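PDB 5SUX: TCP pilus virulence regulatory protein from Vibrio cholerae, which probably activates transcription of virulence genes, including those for the toxin-coregulated pilus, as a DNA-binding regulator of the AraC family. Local coordinates for residues A[21-26]-A[66-71]; A[33-38]-A[79-84]; A[57-62]-A[114-119]. All coordinates share one frame; numbering follows the deposited sequence.

Contact 1: residues A[21-26]-A[66-71]. With 70H ((3E)-4-(8-methylnaphthalen-1-yl)but-3-enoic acid), chain B.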
# COMPACT_ATOMS: atom_id res chain seq x y z
N ILE A 21 5.91 12.43 3.48
CA ILE A 21 6.00 12.61 2.03
C ILE A 21 6.52 11.31 1.42
O ILE A 21 7.59 10.82 1.80
CB ILE A 21 6.92 13.78 1.64
CG1 ILE A 21 6.56 15.04 2.43
CG2 ILE A 21 6.83 14.05 0.15
CD1 ILE A 21 7.41 16.24 2.09
N PHE A 22 5.77 10.77 0.46
CA PHE A 22 6.11 9.51 -0.18
C PHE A 22 6.25 9.73 -1.68
O PHE A 22 5.40 10.37 -2.30
CB PHE A 22 5.06 8.45 0.14
CG PHE A 22 4.84 8.26 1.61
CD1 PHE A 22 5.78 7.59 2.38
CD2 PHE A 22 3.70 8.76 2.23
CE1 PHE A 22 5.58 7.42 3.74
CE2 PHE A 22 3.51 8.59 3.58
CZ PHE A 22 4.45 7.92 4.34
N ASN A 23 7.33 9.19 -2.25
CA ASN A 23 7.63 9.33 -3.66
C ASN A 23 8.03 7.96 -4.20
O ASN A 23 8.97 7.34 -3.69
CB ASN A 23 8.75 10.34 -3.89
CG ASN A 23 9.05 10.56 -5.36
OD1 ASN A 23 8.14 10.58 -6.19
ND2 ASN A 23 10.32 10.73 -5.69
N ASN A 24 7.31 7.50 -5.23
CA ASN A 24 7.54 6.18 -5.82
C ASN A 24 7.41 5.07 -4.77
O ASN A 24 8.19 4.12 -4.76
CB ASN A 24 8.89 6.10 -6.53
CG ASN A 24 8.91 6.89 -7.82
OD1 ASN A 24 7.87 7.28 -8.34
ND2 ASN A 24 10.11 7.14 -8.35
N LEU A 25 6.43 5.21 -3.88
CA LEU A 25 6.15 4.19 -2.88
C LEU A 25 5.37 3.06 -3.53
O LEU A 25 4.20 3.22 -3.88
CB LEU A 25 5.38 4.78 -1.70
CG LEU A 25 5.06 3.77 -0.60
CD1 LEU A 25 6.34 3.27 0.06
CD2 LEU A 25 4.11 4.35 0.43
N TYR A 26 6.02 1.91 -3.69
CA TYR A 26 5.36 0.74 -4.25
C TYR A 26 4.47 0.10 -3.19
O TYR A 26 4.91 -0.15 -2.06
CB TYR A 26 6.38 -0.26 -4.77
CG TYR A 26 5.77 -1.59 -5.13
CD1 TYR A 26 5.09 -1.76 -6.33
CD2 TYR A 26 5.87 -2.67 -4.27
CE1 TYR A 26 4.52 -2.98 -6.66
CE2 TYR A 26 5.32 -3.89 -4.59
CZ TYR A 26 4.64 -4.04 -5.78
OH TYR A 26 4.08 -5.25 -6.08
N ILE A 66 1.96 2.76 -7.60
CA ILE A 66 3.13 3.54 -7.24
C ILE A 66 2.63 4.90 -6.77
O ILE A 66 2.10 5.68 -7.56
CB ILE A 66 4.11 3.68 -8.41
CG1 ILE A 66 4.45 2.30 -8.98
CG2 ILE A 66 5.37 4.39 -7.97
CD1 ILE A 66 5.31 1.45 -8.07
N GLN A 67 2.79 5.17 -5.48
CA GLN A 67 2.15 6.32 -4.84
C GLN A 67 3.10 7.50 -4.74
O GLN A 67 4.31 7.34 -4.52
CB GLN A 67 1.65 5.94 -3.44
CG GLN A 67 0.56 4.89 -3.43
CD GLN A 67 -0.74 5.39 -4.03
OE1 GLN A 67 -0.99 6.59 -4.10
NE2 GLN A 67 -1.59 4.45 -4.45
N ARG A 68 2.55 8.70 -4.92
CA ARG A 68 3.27 9.96 -4.74
C ARG A 68 2.31 10.92 -4.04
O ARG A 68 1.47 11.55 -4.70
CB ARG A 68 3.75 10.53 -6.07
CG ARG A 68 4.58 9.57 -6.91
CD ARG A 68 4.91 10.15 -8.28
NE ARG A 68 5.73 9.24 -9.07
CZ ARG A 68 5.24 8.27 -9.84
NH1 ARG A 68 3.93 8.09 -9.94
NH2 ARG A 68 6.07 7.49 -10.53
N PHE A 69 2.44 11.04 -2.72
CA PHE A 69 1.52 11.89 -1.98
C PHE A 69 2.17 12.34 -0.68
O PHE A 69 3.16 11.75 -0.22
CB PHE A 69 0.19 11.19 -1.71
CG PHE A 69 0.28 10.06 -0.71
CD1 PHE A 69 0.60 8.78 -1.12
CD2 PHE A 69 0.03 10.29 0.64
CE1 PHE A 69 0.68 7.74 -0.20
CE2 PHE A 69 0.11 9.26 1.56
CZ PHE A 69 0.43 7.98 1.14
N SER A 70 1.60 13.39 -0.10
CA SER A 70 2.03 13.91 1.20
C SER A 70 0.81 14.03 2.11
O SER A 70 -0.32 14.22 1.65
CB SER A 70 2.73 15.27 1.07
OG SER A 70 1.83 16.28 0.67
N LEU A 71 1.06 13.92 3.41
CA LEU A 71 0.02 14.03 4.43
C LEU A 71 0.53 14.98 5.51
O LEU A 71 1.58 14.74 6.10
CB LEU A 71 -0.33 12.67 5.03
CG LEU A 71 -1.49 12.60 6.02
CD1 LEU A 71 -2.79 13.01 5.35
CD2 LEU A 71 -1.60 11.21 6.62
C10 70H B . 4.67 2.93 5.56
C11 70H B . 5.00 1.73 4.68
C12 70H B . 3.96 0.64 4.84
C15 70H B . 1.06 7.85 6.78
C01 70H B . 1.04 4.66 3.90
C02 70H B . 1.16 5.74 4.96
C03 70H B . 2.26 5.90 5.91
C04 70H B . 2.17 6.95 6.79
C05 70H B . 3.17 7.21 7.77
C06 70H B . 4.29 6.40 7.86
C07 70H B . 4.40 5.32 6.98
C08 70H B . 3.44 5.05 6.02
C09 70H B . 3.76 3.84 5.16
O13 70H B . 3.87 -0.26 3.97
O14 70H B . 3.19 0.63 5.84
C16 70H B . 0.03 7.69 5.88
C17 70H B . 0.09 6.63 4.98
O HOH W 1 8.47 10.49 -8.67

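Contact 2: residues A[33-38]-A[79-84]. With 70H ((3E)-4-(8-methylnaphthalen-1-yl)but-3-enoic acid), chain B.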
# COMPACT_ATOMS: atom_id res chain seq x y z
N PHE A 33 -5.54 3.61 5.46
CA PHE A 33 -5.11 4.40 6.61
C PHE A 33 -6.12 5.50 6.90
O PHE A 33 -6.94 5.87 6.05
CB PHE A 33 -3.70 4.98 6.42
CG PHE A 33 -3.59 6.01 5.32
CD1 PHE A 33 -3.20 5.63 4.04
CD2 PHE A 33 -3.83 7.35 5.57
CE1 PHE A 33 -3.08 6.57 3.04
CE2 PHE A 33 -3.71 8.29 4.57
CZ PHE A 33 -3.33 7.91 3.30
N TRP A 34 -6.06 6.00 8.13
CA TRP A 34 -6.94 7.06 8.61
C TRP A 34 -6.29 7.70 9.83
O TRP A 34 -5.40 7.11 10.46
CB TRP A 34 -8.33 6.53 8.96
CG TRP A 34 -8.34 5.59 10.13
CD1 TRP A 34 -8.65 5.89 11.43
CD2 TRP A 34 -8.03 4.19 10.12
NE1 TRP A 34 -8.55 4.77 12.22
CE2 TRP A 34 -8.17 3.71 11.44
CE3 TRP A 34 -7.64 3.30 9.12
CZ2 TRP A 34 -7.94 2.38 11.78
CZ3 TRP A 34 -7.41 1.98 9.46
CH2 TRP A 34 -7.56 1.53 10.77
N ILE A 35 -6.74 8.90 10.16
CA ILE A 35 -6.28 9.60 11.35
C ILE A 35 -7.31 9.41 12.45
O ILE A 35 -8.51 9.23 12.19
CB ILE A 35 -6.02 11.09 11.07
CG1 ILE A 35 -7.32 11.82 10.71
CG2 ILE A 35 -4.99 11.25 9.95
CD1 ILE A 35 -7.13 13.29 10.42
N ASP A 36 -6.85 9.45 13.70
CA ASP A 36 -7.72 9.20 14.84
C ASP A 36 -8.43 10.45 15.34
O ASP A 36 -9.44 10.34 16.04
CB ASP A 36 -6.93 8.57 15.99
CG ASP A 36 -5.97 9.54 16.65
OD1 ASP A 36 -5.57 10.54 16.01
OD2 ASP A 36 -5.61 9.31 17.83
N SER A 37 -7.93 11.64 15.00
CA SER A 37 -8.53 12.89 15.44
C SER A 37 -7.99 14.01 14.57
O SER A 37 -7.04 13.84 13.80
CB SER A 37 -8.24 13.16 16.92
OG SER A 37 -6.85 13.24 17.16
N GLY A 38 -8.62 15.18 14.70
CA GLY A 38 -8.14 16.36 14.02
C GLY A 38 -8.37 16.34 12.52
O GLY A 38 -9.20 15.59 11.99
N ILE A 79 -1.73 13.85 16.30
CA ILE A 79 -2.57 12.97 15.49
C ILE A 79 -1.89 11.62 15.36
O ILE A 79 -0.67 11.54 15.15
CB ILE A 79 -2.84 13.58 14.10
CG1 ILE A 79 -3.71 14.83 14.22
CG2 ILE A 79 -3.49 12.57 13.17
CD1 ILE A 79 -4.01 15.49 12.89
N ASN A 80 -2.67 10.55 15.50
CA ASN A 80 -2.20 9.19 15.26
C ASN A 80 -2.74 8.70 13.93
O ASN A 80 -3.95 8.73 13.69
CB ASN A 80 -2.64 8.25 16.38
CG ASN A 80 -1.89 8.50 17.68
OD1 ASN A 80 -0.69 8.78 17.67
ND2 ASN A 80 -2.59 8.39 18.80
N VAL A 81 -1.84 8.27 13.05
CA VAL A 81 -2.20 7.70 11.76
C VAL A 81 -2.09 6.19 11.87
O VAL A 81 -1.02 5.66 12.18
CB VAL A 81 -1.31 8.24 10.63
CG1 VAL A 81 -1.83 7.79 9.28
CG2 VAL A 81 -1.22 9.76 10.70
N SER A 82 -3.19 5.49 11.61
CA SER A 82 -3.23 4.04 11.65
C SER A 82 -3.16 3.49 10.23
O SER A 82 -3.90 3.95 9.36
CB SER A 82 -4.51 3.54 12.34
OG SER A 82 -4.60 4.03 13.66
N VAL A 83 -2.27 2.53 10.00
CA VAL A 83 -2.09 1.92 8.69
C VAL A 83 -2.30 0.42 8.83
O VAL A 83 -1.65 -0.23 9.66
CB VAL A 83 -0.70 2.23 8.10
CG1 VAL A 83 -0.58 1.64 6.70
CG2 VAL A 83 -0.45 3.73 8.07
N ILE A 84 -3.20 -0.13 8.02
CA ILE A 84 -3.45 -1.57 7.96
C ILE A 84 -2.96 -2.09 6.62
O ILE A 84 -3.29 -1.52 5.57
CB ILE A 84 -4.94 -1.90 8.16
CG1 ILE A 84 -5.41 -1.48 9.55
CG2 ILE A 84 -5.19 -3.38 7.94
CD1 ILE A 84 -6.88 -1.76 9.80
C10 70H B . 4.67 2.93 5.56
C11 70H B . 5.00 1.73 4.68
C12 70H B . 3.96 0.64 4.84
C15 70H B . 1.06 7.85 6.78
C01 70H B . 1.04 4.66 3.90
C02 70H B . 1.16 5.74 4.96
C03 70H B . 2.26 5.90 5.91
C04 70H B . 2.17 6.95 6.79
C05 70H B . 3.17 7.21 7.77
C06 70H B . 4.29 6.40 7.86
C07 70H B . 4.40 5.32 6.98
C08 70H B . 3.44 5.05 6.02
C09 70H B . 3.76 3.84 5.16
O13 70H B . 3.87 -0.26 3.97
O14 70H B . 3.19 0.63 5.84
C16 70H B . 0.03 7.69 5.88
C17 70H B . 0.09 6.63 4.98
O HOH W 2 -5.89 6.32 13.47

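Contact 3: residues A[57-62]-A[114-119]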
# COMPACT_ATOMS: atom_id res chain seq x y z
N SER A 57 -12.43 9.76 7.58
CA SER A 57 -11.96 9.55 6.22
C SER A 57 -11.04 8.33 6.18
O SER A 57 -10.01 8.31 6.86
CB SER A 57 -11.22 10.79 5.72
OG SER A 57 -11.99 11.96 5.92
N ILE A 58 -11.41 7.33 5.39
CA ILE A 58 -10.60 6.14 5.18
C ILE A 58 -9.99 6.23 3.79
O ILE A 58 -10.71 6.38 2.79
CB ILE A 58 -11.43 4.86 5.33
CG1 ILE A 58 -12.18 4.86 6.67
CG2 ILE A 58 -10.55 3.63 5.21
CD1 ILE A 58 -11.27 4.75 7.87
N ILE A 59 -8.66 6.14 3.71
CA ILE A 59 -7.93 6.24 2.45
C ILE A 59 -7.46 4.85 2.07
O ILE A 59 -6.76 4.19 2.84
CB ILE A 59 -6.75 7.22 2.55
CG1 ILE A 59 -7.24 8.61 2.94
CG2 ILE A 59 -6.01 7.28 1.22
CD1 ILE A 59 -8.00 9.30 1.84
N LEU A 60 -7.82 4.41 0.86
CA LEU A 60 -7.47 3.10 0.35
C LEU A 60 -6.36 3.23 -0.68
O LEU A 60 -6.41 4.10 -1.56
CB LEU A 60 -8.68 2.40 -0.29
CG LEU A 60 -9.96 2.14 0.51
CD1 LEU A 60 -9.66 1.46 1.84
CD2 LEU A 60 -10.81 3.40 0.73
N LEU A 61 -5.36 2.35 -0.59
CA LEU A 61 -4.23 2.33 -1.51
C LEU A 61 -4.21 1.00 -2.25
O LEU A 61 -4.16 -0.06 -1.62
CB LEU A 61 -2.91 2.56 -0.78
CG LEU A 61 -2.79 3.87 -0.01
CD1 LEU A 61 -1.44 3.98 0.68
CD2 LEU A 61 -3.03 5.07 -0.92
N LYS A 62 -4.23 1.06 -3.58
CA LYS A 62 -4.40 -0.13 -4.40
C LYS A 62 -3.10 -0.91 -4.52
O LYS A 62 -2.02 -0.33 -4.68
CB LYS A 62 -4.89 0.28 -5.79
CG LYS A 62 -5.33 -0.87 -6.68
CD LYS A 62 -5.56 -0.37 -8.11
CE LYS A 62 -6.71 -1.11 -8.78
NZ LYS A 62 -6.32 -1.68 -10.10
N LEU A 114 -5.83 5.48 -5.43
CA LEU A 114 -5.98 6.07 -4.11
C LEU A 114 -7.43 6.49 -3.96
O LEU A 114 -7.90 7.39 -4.66
CB LEU A 114 -5.03 7.26 -3.92
CG LEU A 114 -4.89 7.87 -2.52
CD1 LEU A 114 -3.52 8.53 -2.37
CD2 LEU A 114 -5.99 8.88 -2.23
N LEU A 115 -8.15 5.83 -3.06
CA LEU A 115 -9.58 6.03 -2.89
C LEU A 115 -9.89 6.58 -1.50
O LEU A 115 -9.15 6.35 -0.55
CB LEU A 115 -10.35 4.72 -3.11
CG LEU A 115 -10.16 4.07 -4.48
CD1 LEU A 115 -10.91 2.75 -4.56
CD2 LEU A 115 -10.61 5.01 -5.57
N LEU A 116 -10.99 7.32 -1.41
CA LEU A 116 -11.45 7.93 -0.17
C LEU A 116 -12.85 7.44 0.15
O LEU A 116 -13.70 7.38 -0.74
CB LEU A 116 -11.42 9.47 -0.29
CG LEU A 116 -11.95 10.40 0.82
CD1 LEU A 116 -13.46 10.57 0.78
CD2 LEU A 116 -11.51 9.92 2.19
N TRP A 117 -13.08 7.09 1.41
CA TRP A 117 -14.41 6.71 1.88
C TRP A 117 -14.68 7.39 3.21
O TRP A 117 -13.92 7.22 4.17
CB TRP A 117 -14.54 5.19 2.02
CG TRP A 117 -15.90 4.79 2.51
CD1 TRP A 117 -16.26 4.50 3.80
CD2 TRP A 117 -17.09 4.65 1.72
NE1 TRP A 117 -17.60 4.19 3.86
CE2 TRP A 117 -18.13 4.28 2.60
CE3 TRP A 117 -17.37 4.81 0.36
CZ2 TRP A 117 -19.43 4.05 2.16
CZ3 TRP A 117 -18.67 4.58 -0.07
CH2 TRP A 117 -19.68 4.21 0.82
N ASN A 118 -15.77 8.16 3.27
CA ASN A 118 -16.24 8.74 4.52
C ASN A 118 -17.19 7.75 5.18
O ASN A 118 -18.29 7.50 4.67
CB ASN A 118 -16.94 10.08 4.26
CG ASN A 118 -16.03 11.09 3.59
OD1 ASN A 118 -16.29 11.53 2.47
ND2 ASN A 118 -14.97 11.48 4.29
N CYS A 119 -16.77 7.18 6.30
CA CYS A 119 -17.50 6.09 6.94
C CYS A 119 -18.19 6.58 8.21
O CYS A 119 -18.05 7.74 8.62
CB CYS A 119 -16.57 4.92 7.24
SG CYS A 119 -15.22 5.33 8.36
O HOH W 3 -15.22 11.67 6.71

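Contact 1: residues A[21-26]-A[66-71]
Phe-22 and Phe-69 are brought together by different first torsions: CG of Phe-22 lies beside its backbone N and opposite the carbonyl carbon (chi1 -55°), whereas CG of Phe-69 sits between the two (chi1 70°). The side chains then run side by side in the same direction, and CD2 of Phe-22 comes over one face of the Phe-69 ring, toward its rim, 3.5 Å from CZ of Phe-69. The planes meet at 49°, so the pair is neither a stack nor edge-to-face. Farther out, CZ of Phe-22 lies 3.4 Å from C03 of the bound naphthyl butenoic acid, and flat phenylalanines suit this aromatic guest. The backbones beneath are joined by N of Phe-22 bonding to O of Phe-69 at 2.9 Å and a longer return bond.

Beyond the corner at Asn-23 and Asn-24, N of Leu-25 bonds to O of Gln-67 at 3.1 Å and N of Gln-67 to O of Leu-25 at 2.9 Å. Asn-24 has positive phi, which asparagine tolerates well, and its OD1 lies 2.8 Å from NH2 of Arg-68. NE of Arg-68 donates to a water at 3.0 Å, while Asn-46 and the carbonyl of Arg-209 take its two terminal nitrogens. CD1 of Ile-66 meets the edge of the Tyr-26 ring, whose hydroxyl bonds to Asn-64. Asn-24 and Leu-25 together facing Gln-67 form a G1 beta bulge, here in an edge strand of the cupin-like domain whose phenylalanine-bearing face lines the ligand pocket.

Contact 2: residues A[33-38]-A[79-84]
Asp-36 OD1 is gripped by two donors from opposite faces of its carboxylate: the backbone N of Asn-80 at 2.9 Å and OG of neighbouring Ser-37 at 3.2 Å. The Asp-36 CG sits between its own backbone N and carbonyl carbon (chi1 71°), which carries the carboxylate across to the other strand. N of Asp-36 bonds in turn to O of Asn-80 at 3.0 Å, and ND2 of Asn-80 adds a weak bond to OD2 of Asp-36. A short acidic side chain thus continues the pairing just where strand 31-35 ends.

Within these strands of the cupin-like domain's five-stranded sheet, Trp-34 and Ser-82 form the hydrogen-bonded pair. CB of Ser-82 lies over the six-membered ring of Trp-34, 3.9 Å from its centroid and 19° off the normal, a CH-pi contact that a small residue permits. CD1 of Ile-84 meets the edge of the same indole, 3.5 Å from CH2 of Trp-34. A water joins OG of Ser-82 to the carbonyls of Trp-34 and Asn-80.

The other face is apolar. CB of Phe-33 packs 3.9 Å from CG2 of Val-83, and the Phe-33 ring receives C17 of the ligand's naphthyl group over its centre, with CG1 of Val-81 also touching it. The chemistry implies a division of labour: carboxylate and amide secure the strand end, a water serves the serine beside the indole, and hydrocarbon surfaces hold the naphthyl rings of a ligand that Lys-31 hydrogen-bonds.

Contact 3: residues A[57-62]-A[114-119]
Leu-60 N donates to O of Leu-115 at 2.7 Å in a nearly straight bond (168°), and N of Leu-115 returns one to O of Leu-60 at 2.9 Å. The pair Ile-58 and Trp-117 repeats this pattern, with N of Ile-58 2.8 Å from O of Trp-117. Between these two hydrogen-bonded pairs, CA of Ile-59 closes on O of Leu-115 at 3.2 Å, a CA-H...O contact of regular antiparallel pairing.

Branched apolar side chains suit the buried faces of a sheet, and on one face they pack together. CD1 of Ile-59 lies 3.6 Å from CD2 of Leu-116, a methyl that also reaches CB of Ser-57, while CG2 of Ile-59 meets Leu-114. Leu-61 and Leu-114 lie alongside each other, CD2 of Leu-61 being 3.7 Å from CG of Leu-114. On the other face CB of Leu-60 packs on CB of Leu-115. Just past the end of strand 114-118, SG of Cys-119 is set between its backbone N and carbonyl carbon (chi1 61°), which turns the sulfur to CG1 of Ile-58 at 3.5 Å. Ser-57 ends the apolar row, its hydroxyl bonded to the backbone of Asn-54.

Strand 114-118 is outermost in the five-stranded sheet of the cupin-like domain, and strand 57-61 links it to strand 31-35, where Phe-33 meets Ile-59 and Leu-61. Helix 141-159 covers Leu-115 and Trp-117, the latter edge-to-face with Phe-151, while helix 121-131 packs on Ile-58 and Cys-119.

Overall arrangement
Contacts 2 and 3 share the five-stranded sheet, where strands 31-35 and 57-61 are neighbours and Phe-33 O probably bonds to Ile-59 N. Contact 1 lies in the facing four-stranded sheet, its centre about 17 Å from that of contact 2. The sheets close where Phe-69 and Leu-71 meet Phe-33. Contacts 1 and 2 both touch the ligand, and Leu-61 of contact 3 comes within about 4 Å of it (nearest atoms). All three are largely buried, each with one exposed residue: Asn-23, Asp-36 and Asn-118. Contact 3 is the most uniformly aliphatic, contact 2 adds a polar strand end, and contact 1 combines a pocket-facing aromatic pair with an arginine reaching the Arg-209 carbonyl and Asn-23 backbone-bonded to Thr-258.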